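Long-range contacts in trehalose-6-phosphate phosphatase (Neosartorya fumigata, PDB 5DXL), which belongs to the trehalose-phosphatase family of the HAD clan, with a Rossmann-like core domain and a smaller cap domain: residues Pro4-Ala9 against Ala252-Leu257; Trp141-Ala146 against Gly177-Glu182. All blocks are in the same frame, centred on the assembly; numbering follows the deposited sequence.

How the contacts relate
The chain begins with the N-terminal segment Pro4-Ala9, which leads into helix 8-17 and then the first core strand, 21-25. Contact 1 closes a loop of 242 residues when Ala252-Leu257 comes back beside that start. It ties the N terminus to strand 254-256, an outermost strand of the mixed core sheet. Contact 2 is nested inside this large loop. It closes a shorter one of 30 residues, mostly helical, and joins strands 139-142 and 180-185 of the separate antiparallel sheet. Contact 1 lies in the core and contact 2 in the cap. The centres of contact 1 and contact 2 are about 37 Å apart. The nearest atoms of contact 1 and contact 2 are about 23 Å apart, so the two do not touch.

Contact 1 (Pro4-Ala9 against Ala252-Leu257); sequences PALDRA and ASWHLL
Leu6 and Trp254 form much of the tightly packed part of this contact. The two side chains cross at about a right angle, with Leu6 CD1 over one face of the indole. Trp254 CG is anti to its own carbonyl carbon (chi1 -49°), which sets CG 3.7 Å from Leu6 CD1. Ala5 O meets the indole at its edge, near the ring plane, 3.3 Å from Trp254 CE3. Leu6 CB also meets Leu256 CD2 at 3.9 Å. Phe239 and Val241 of strand 238-243 and Thr265 of helix 259-270 touch Leu6, which is buried. Ala5 CA stands over one face of the buried His255 imidazole, 3.7 Å from its centroid, while His255 ND1 is hydrogen-bonded to Thr3.

Two backbone hydrogen bonds join the segments. His255 N donates to Pro4 O at 3.1 Å. Leu6 N donates to His255 O at 2.9 Å. The Leu6 bond is the straighter, 160° at the hydrogen against 146°. Together they make a single beta bridge between Ala5 and His255. The N-terminal segment thus pairs briefly with strand 254-256, an outermost strand of the mixed sheet in the HAD-type core. The other neighbour of this strand is 238-243.

The solvent side is looser. The exposed Pro4 ring puts CG 4.0 Å from Trp254 CE3. On the six-membered ring, CB of the partly exposed Asp7 comes within 3.7 Å of Trp254 CZ3. The Asp7 carboxylate turns to its own helix, where OD1 caps Lys10 N.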
loop_
_atom_site.group_PDB
_atom_site.type_symbol
_atom_site.label_atom_id
_atom_site.label_comp_id
_atom_site.label_asym_id
_atom_site.label_seq_id
_atom_site.Cartn_x
_atom_site.Cartn_y
_atom_site.Cartn_z
ATOM N N PRO A 4 21.183 5.264 -2.172
ATOM C CA PRO A 4 21.532 5.757 -3.502
ATOM C C PRO A 4 20.302 5.810 -4.397
ATOM O O PRO A 4 19.317 5.111 -4.140
ATOM C CB PRO A 4 22.534 4.721 -4.015
ATOM C CG PRO A 4 22.147 3.462 -3.309
ATOM C CD PRO A 4 21.608 3.866 -1.966
ATOM N N ALA A 5 20.346 6.639 -5.429
ATOM C CA ALA A 5 19.281 6.650 -6.414
ATOM C C ALA A 5 19.211 5.296 -7.110
ATOM O O ALA A 5 20.230 4.625 -7.295
ATOM C CB ALA A 5 19.501 7.768 -7.426
ATOM N N LEU A 6 17.997 4.887 -7.472
ATOM C CA LEU A 6 17.804 3.636 -8.187
ATOM C C LEU A 6 18.758 3.518 -9.374
ATOM O O LEU A 6 18.811 4.402 -10.222
ATOM C CB LEU A 6 16.353 3.529 -8.659
ATOM C CG LEU A 6 15.956 2.266 -9.419
ATOM C CD1 LEU A 6 16.159 1.015 -8.567
ATOM C CD2 LEU A 6 14.503 2.400 -9.865
ATOM N N ASP A 7 19.527 2.433 -9.401
ATOM C CA ASP A 7 20.450 2.165 -10.501
ATOM C C ASP A 7 19.649 1.682 -11.711
ATOM O O ASP A 7 19.277 0.514 -11.793
ATOM C CB ASP A 7 21.483 1.126 -10.059
ATOM C CG ASP A 7 22.576 0.888 -11.091
ATOM O OD1 ASP A 7 22.333 1.063 -12.304
ATOM O OD2 ASP A 7 23.692 0.520 -10.669
ATOM N N ARG A 8 19.365 2.585 -12.638
ATOM C CA ARG A 8 18.470 2.258 -13.742
ATOM C C ARG A 8 19.048 1.192 -14.665
ATOM O O ARG A 8 18.308 0.384 -15.222
ATOM C CB ARG A 8 18.132 3.514 -14.536
ATOM C CG ARG A 8 17.430 4.570 -13.713
ATOM C CD ARG A 8 16.571 5.406 -14.621
ATOM N NE ARG A 8 15.994 6.562 -13.956
ATOM C CZ ARG A 8 15.206 7.438 -14.571
ATOM N NH1 ARG A 8 14.913 7.271 -15.858
ATOM N NH2 ARG A 8 14.715 8.474 -13.905
ATOM N N ALA A 9 20.370 1.172 -14.810
ATOM C CA ALA A 9 21.003 0.138 -15.626
ATOM C C ALA A 9 20.813 -1.250 -15.009
ATOM O O ALA A 9 20.473 -2.206 -15.715
ATOM C CB ALA A 9 22.489 0.438 -15.816
ATOM N N ALA A 252 13.522 1.002 2.279
ATOM C CA ALA A 252 13.876 0.775 0.882
ATOM C C ALA A 252 15.391 0.727 0.716
ATOM O O ALA A 252 16.127 1.159 1.605
ATOM C CB ALA A 252 13.289 1.878 -0.006
ATOM N N SER A 253 15.835 0.208 -0.426
ATOM C CA SER A 253 17.262 0.120 -0.758
ATOM C C SER A 253 17.686 1.224 -1.723
ATOM O O SER A 253 18.875 1.455 -1.932
ATOM C CB SER A 253 17.587 -1.246 -1.371
ATOM O OG SER A 253 17.279 -2.292 -0.467
ATOM N N TRP A 254 16.703 1.889 -2.319
ATOM C CA TRP A 254 16.931 2.876 -3.362
ATOM C C TRP A 254 15.945 4.013 -3.208
ATOM O O TRP A 254 14.946 3.860 -2.512
ATOM C CB TRP A 254 16.719 2.280 -4.756
ATOM C CG TRP A 254 17.397 0.978 -5.047
ATOM C CD1 TRP A 254 16.869 -0.274 -4.915
ATOM C CD2 TRP A 254 18.714 0.808 -5.579
ATOM N NE1 TRP A 254 17.784 -1.221 -5.327
ATOM C CE2 TRP A 254 18.927 -0.580 -5.727
ATOM C CE3 TRP A 254 19.741 1.694 -5.923
ATOM C CZ2 TRP A 254 20.122 -1.100 -6.217
ATOM C CZ3 TRP A 254 20.921 1.177 -6.417
ATOM C CH2 TRP A 254 21.105 -0.206 -6.554
ATOM N N HIS A 255 16.190 5.132 -3.888
ATOM C CA HIS A 255 15.167 6.166 -3.986
ATOM C C HIS A 255 15.045 6.672 -5.417
ATOM O O HIS A 255 15.964 6.501 -6.227
ATOM C CB HIS A 255 15.466 7.349 -3.046
ATOM C CG HIS A 255 16.625 8.179 -3.498
ATOM N ND1 HIS A 255 17.932 7.866 -3.185
ATOM C CD2 HIS A 255 16.674 9.277 -4.287
ATOM C CE1 HIS A 255 18.736 8.748 -3.756
ATOM N NE2 HIS A 255 17.999 9.612 -4.431
ATOM N N LEU A 256 13.900 7.271 -5.722
ATOM C CA LEU A 256 13.727 8.154 -6.877
ATOM C C LEU A 256 13.217 9.481 -6.315
ATOM O O LEU A 256 12.428 9.486 -5.370
ATOM C CB LEU A 256 12.746 7.565 -7.896
ATOM C CG LEU A 256 13.256 6.360 -8.686
ATOM C CD1 LEU A 256 12.125 5.711 -9.497
ATOM C CD2 LEU A 256 14.392 6.782 -9.608
ATOM N N LEU A 257 13.667 10.608 -6.856
ATOM C CA LEU A 257 13.391 11.874 -6.180
ATOM C C LEU A 257 11.928 12.306 -6.261
ATOM O O LEU A 257 11.375 12.828 -5.281
ATOM C CB LEU A 257 14.293 12.982 -6.746
ATOM C CG LEU A 257 15.773 12.862 -6.410
ATOM C CD1 LEU A 257 16.534 13.949 -7.146
ATOM C CD2 LEU A 257 16.029 12.953 -4.903
#

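Contact 2 (Trp141-Ala146 against Gly177-Glu182); sequences WHYRRA and GKANLE
Trp141 and Leu181 are joined by two backbone hydrogen bonds. Trp141 N donates to Leu181 O at 2.7 Å, and Leu181 N donates to Trp141 O at 2.9 Å. They form an antiparallel hydrogen-bonded pair. His142 and Asn180 follow as a non-hydrogen-bonded pair. One more bond, Tyr143 N to Ala179 O at 3.1 Å, carries the ladder just beyond the strands. The chain then enters a type I turn from Tyr143 to Ala146. These are the two inner strands, 139-142 and 180-185, of the four-stranded antiparallel sheet in the cap domain.

The main aromatic contact is made by Tyr143. With chi1 at 59°, its CG lies 3.8 Å from Ala179 O, and that oxygen sits over the ring face. The same face lies against the peptide after Ala179, with Tyr143 CE2 3.4 Å from Ala179 C. His142 stacks on Phe131.

There are two apolar contacts. Ala179 CB rests against Arg144 CB at 3.8 Å. Trp141 and Leu181 share a buried sheet face, where CE3 of the indole lies 4.4 Å from Leu181 CD1. Helix 148-164 touches both side chains there.

Side chains and water complete the polar contacts. His142 NE2 is hydrogen-bonded to Glu133. Water 1 links Tyr143 OH to Asn180 O. Water 2 lies 2.6 Å from Tyr143 OH and reaches Lys178 O by a weak bond. Both waters lie in the plane of the phenol ring, which itself lies nearly flat on the Ala179 peptide. Asn180 O is gripped by water 1 and by Gly177 N, so backbone and water together serve the polar atoms here.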
loop_
_atom_site.group_PDB
_atom_site.type_symbol
_atom_site.label_atom_id
_atom_site.label_comp_id
_atom_site.label_asym_id
_atom_site.label_seq_id
_atom_site.Cartn_x
_atom_site.Cartn_y
_atom_site.Cartn_z
ATOM N N TRP A 141 -11.023 6.140 18.704
ATOM C CA TRP A 141 -11.394 6.905 19.885
ATOM C C TRP A 141 -10.534 8.166 19.957
ATOM O O TRP A 141 -9.319 8.070 20.012
ATOM C CB TRP A 141 -11.224 6.052 21.155
ATOM C CG TRP A 141 -11.755 6.733 22.375
ATOM C CD1 TRP A 141 -13.023 7.204 22.558
ATOM C CD2 TRP A 141 -11.039 7.032 23.585
ATOM N NE1 TRP A 141 -13.143 7.769 23.810
ATOM C CE2 TRP A 141 -11.940 7.677 24.452
ATOM C CE3 TRP A 141 -9.730 6.808 24.016
ATOM C CZ2 TRP A 141 -11.569 8.106 25.728
ATOM C CZ3 TRP A 141 -9.364 7.239 25.290
ATOM C CH2 TRP A 141 -10.280 7.877 26.121
ATOM N N HIS A 142 -11.175 9.332 19.916
ATOM C CA HIS A 142 -10.486 10.627 19.908
ATOM C C HIS A 142 -10.563 11.272 21.281
ATOM O O HIS A 142 -11.628 11.283 21.886
ATOM C CB HIS A 142 -11.124 11.587 18.890
ATOM C CG HIS A 142 -10.980 11.171 17.454
ATOM N ND1 HIS A 142 -9.965 11.638 16.645
ATOM C CD2 HIS A 142 -11.739 10.365 16.676
ATOM C CE1 HIS A 142 -10.101 11.129 15.432
ATOM N NE2 HIS A 142 -11.174 10.358 15.422
ATOM N N TYR A 143 -9.467 11.857 21.763
ATOM C CA TYR A 143 -9.516 12.489 23.084
ATOM C C TYR A 143 -8.686 13.774 23.222
ATOM O O TYR A 143 -8.336 14.171 24.334
ATOM C CB TYR A 143 -9.089 11.471 24.149
ATOM C CG TYR A 143 -7.716 10.900 23.970
ATOM C CD1 TYR A 143 -6.606 11.522 24.546
ATOM C CD2 TYR A 143 -7.511 9.743 23.235
ATOM C CE1 TYR A 143 -5.333 11.007 24.384
ATOM C CE2 TYR A 143 -6.238 9.219 23.066
ATOM C CZ TYR A 143 -5.156 9.858 23.643
ATOM O OH TYR A 143 -3.893 9.341 23.483
ATOM N N ARG A 144 -8.401 14.457 22.117
ATOM C CA ARG A 144 -7.606 15.685 22.205
ATOM C C ARG A 144 -8.262 16.755 23.075
ATOM O O ARG A 144 -7.560 17.540 23.701
ATOM C CB ARG A 144 -7.334 16.262 20.802
ATOM C CG ARG A 144 -6.434 17.506 20.806
ATOM C CD ARG A 144 -5.107 17.212 21.501
ATOM N NE ARG A 144 -4.269 18.388 21.707
ATOM C CZ ARG A 144 -4.137 19.019 22.872
ATOM N NH1 ARG A 144 -4.800 18.591 23.943
ATOM N NH2 ARG A 144 -3.347 20.081 22.972
ATOM N N ARG A 145 -9.589 16.778 23.138
ATOM C CA ARG A 145 -10.277 17.821 23.889
ATOM C C ARG A 145 -10.340 17.474 25.375
ATOM O O ARG A 145 -10.733 18.305 26.194
ATOM C CB ARG A 145 -11.686 18.049 23.338
ATOM C CG ARG A 145 -11.715 18.664 21.934
ATOM C CD ARG A 145 -11.142 20.076 21.918
ATOM N NE ARG A 145 -11.927 20.984 22.760
ATOM C CZ ARG A 145 -12.986 21.681 22.351
ATOM N NH1 ARG A 145 -13.420 21.600 21.090
ATOM N NH2 ARG A 145 -13.626 22.471 23.211
ATOM N N ALA A 146 -9.954 16.251 25.719
ATOM C CA ALA A 146 -9.932 15.845 27.123
ATOM C C ALA A 146 -8.744 16.457 27.851
ATOM O O ALA A 146 -7.790 16.929 27.233
ATOM C CB ALA A 146 -9.891 14.331 27.236
ATOM N N GLY A 177 -2.555 6.949 17.826
ATOM C CA GLY A 177 -2.263 8.197 17.139
ATOM C C GLY A 177 -1.961 9.252 18.188
ATOM O O GLY A 177 -1.916 8.938 19.373
ATOM N N LYS A 178 -1.755 10.497 17.767
ATOM C CA LYS A 178 -1.278 11.527 18.694
ATOM C C LYS A 178 -2.172 11.651 19.929
ATOM O O LYS A 178 -1.698 11.575 21.072
ATOM C CB LYS A 178 -1.161 12.880 17.977
ATOM C CG LYS A 178 -0.812 14.076 18.883
ATOM C CD LYS A 178 0.379 13.811 19.810
ATOM C CE LYS A 178 1.646 13.409 19.058
ATOM N NZ LYS A 178 1.965 11.960 19.255
ATOM N N ALA A 179 -3.459 11.831 19.678
ATOM C CA ALA A 179 -4.484 11.870 20.713
ATOM C C ALA A 179 -5.636 10.967 20.259
ATOM O O ALA A 179 -6.808 11.359 20.301
ATOM C CB ALA A 179 -4.979 13.302 20.944
ATOM N N ASN A 180 -5.301 9.763 19.809
ATOM C CA ASN A 180 -6.353 8.808 19.478
ATOM C C ASN A 180 -5.903 7.364 19.648
ATOM O O ASN A 180 -4.709 7.067 19.721
ATOM C CB ASN A 180 -6.900 9.052 18.039
ATOM C CG ASN A 180 -5.976 8.539 16.919
ATOM O OD1 ASN A 180 -5.484 7.410 16.946
ATOM N ND2 ASN A 180 -5.796 9.366 15.892
ATOM N N LEU A 181 -6.890 6.479 19.734
ATOM C CA LEU A 181 -6.676 5.041 19.673
ATOM C C LEU A 181 -7.489 4.505 18.513
ATOM O O LEU A 181 -8.652 4.858 18.373
ATOM C CB LEU A 181 -7.120 4.350 20.957
ATOM C CG LEU A 181 -6.313 4.470 22.236
ATOM C CD1 LEU A 181 -6.913 3.488 23.254
ATOM C CD2 LEU A 181 -4.852 4.156 21.962
ATOM N N GLU A 182 -6.899 3.635 17.708
ATOM C CA GLU A 182 -7.623 3.071 16.570
ATOM C C GLU A 182 -7.530 1.553 16.564
ATOM O O GLU A 182 -6.480 0.990 16.864
ATOM C CB GLU A 182 -7.065 3.642 15.270
ATOM C CG GLU A 182 -7.704 3.094 13.998
ATOM C CD GLU A 182 -7.114 3.748 12.761
ATOM O OE1 GLU A 182 -6.477 4.816 12.896
ATOM O OE2 GLU A 182 -7.271 3.197 11.661
HETATM O O HOH W 1 -3.249 7.158 22.180
HETATM O O HOH W 2 -1.727 10.534 24.398
#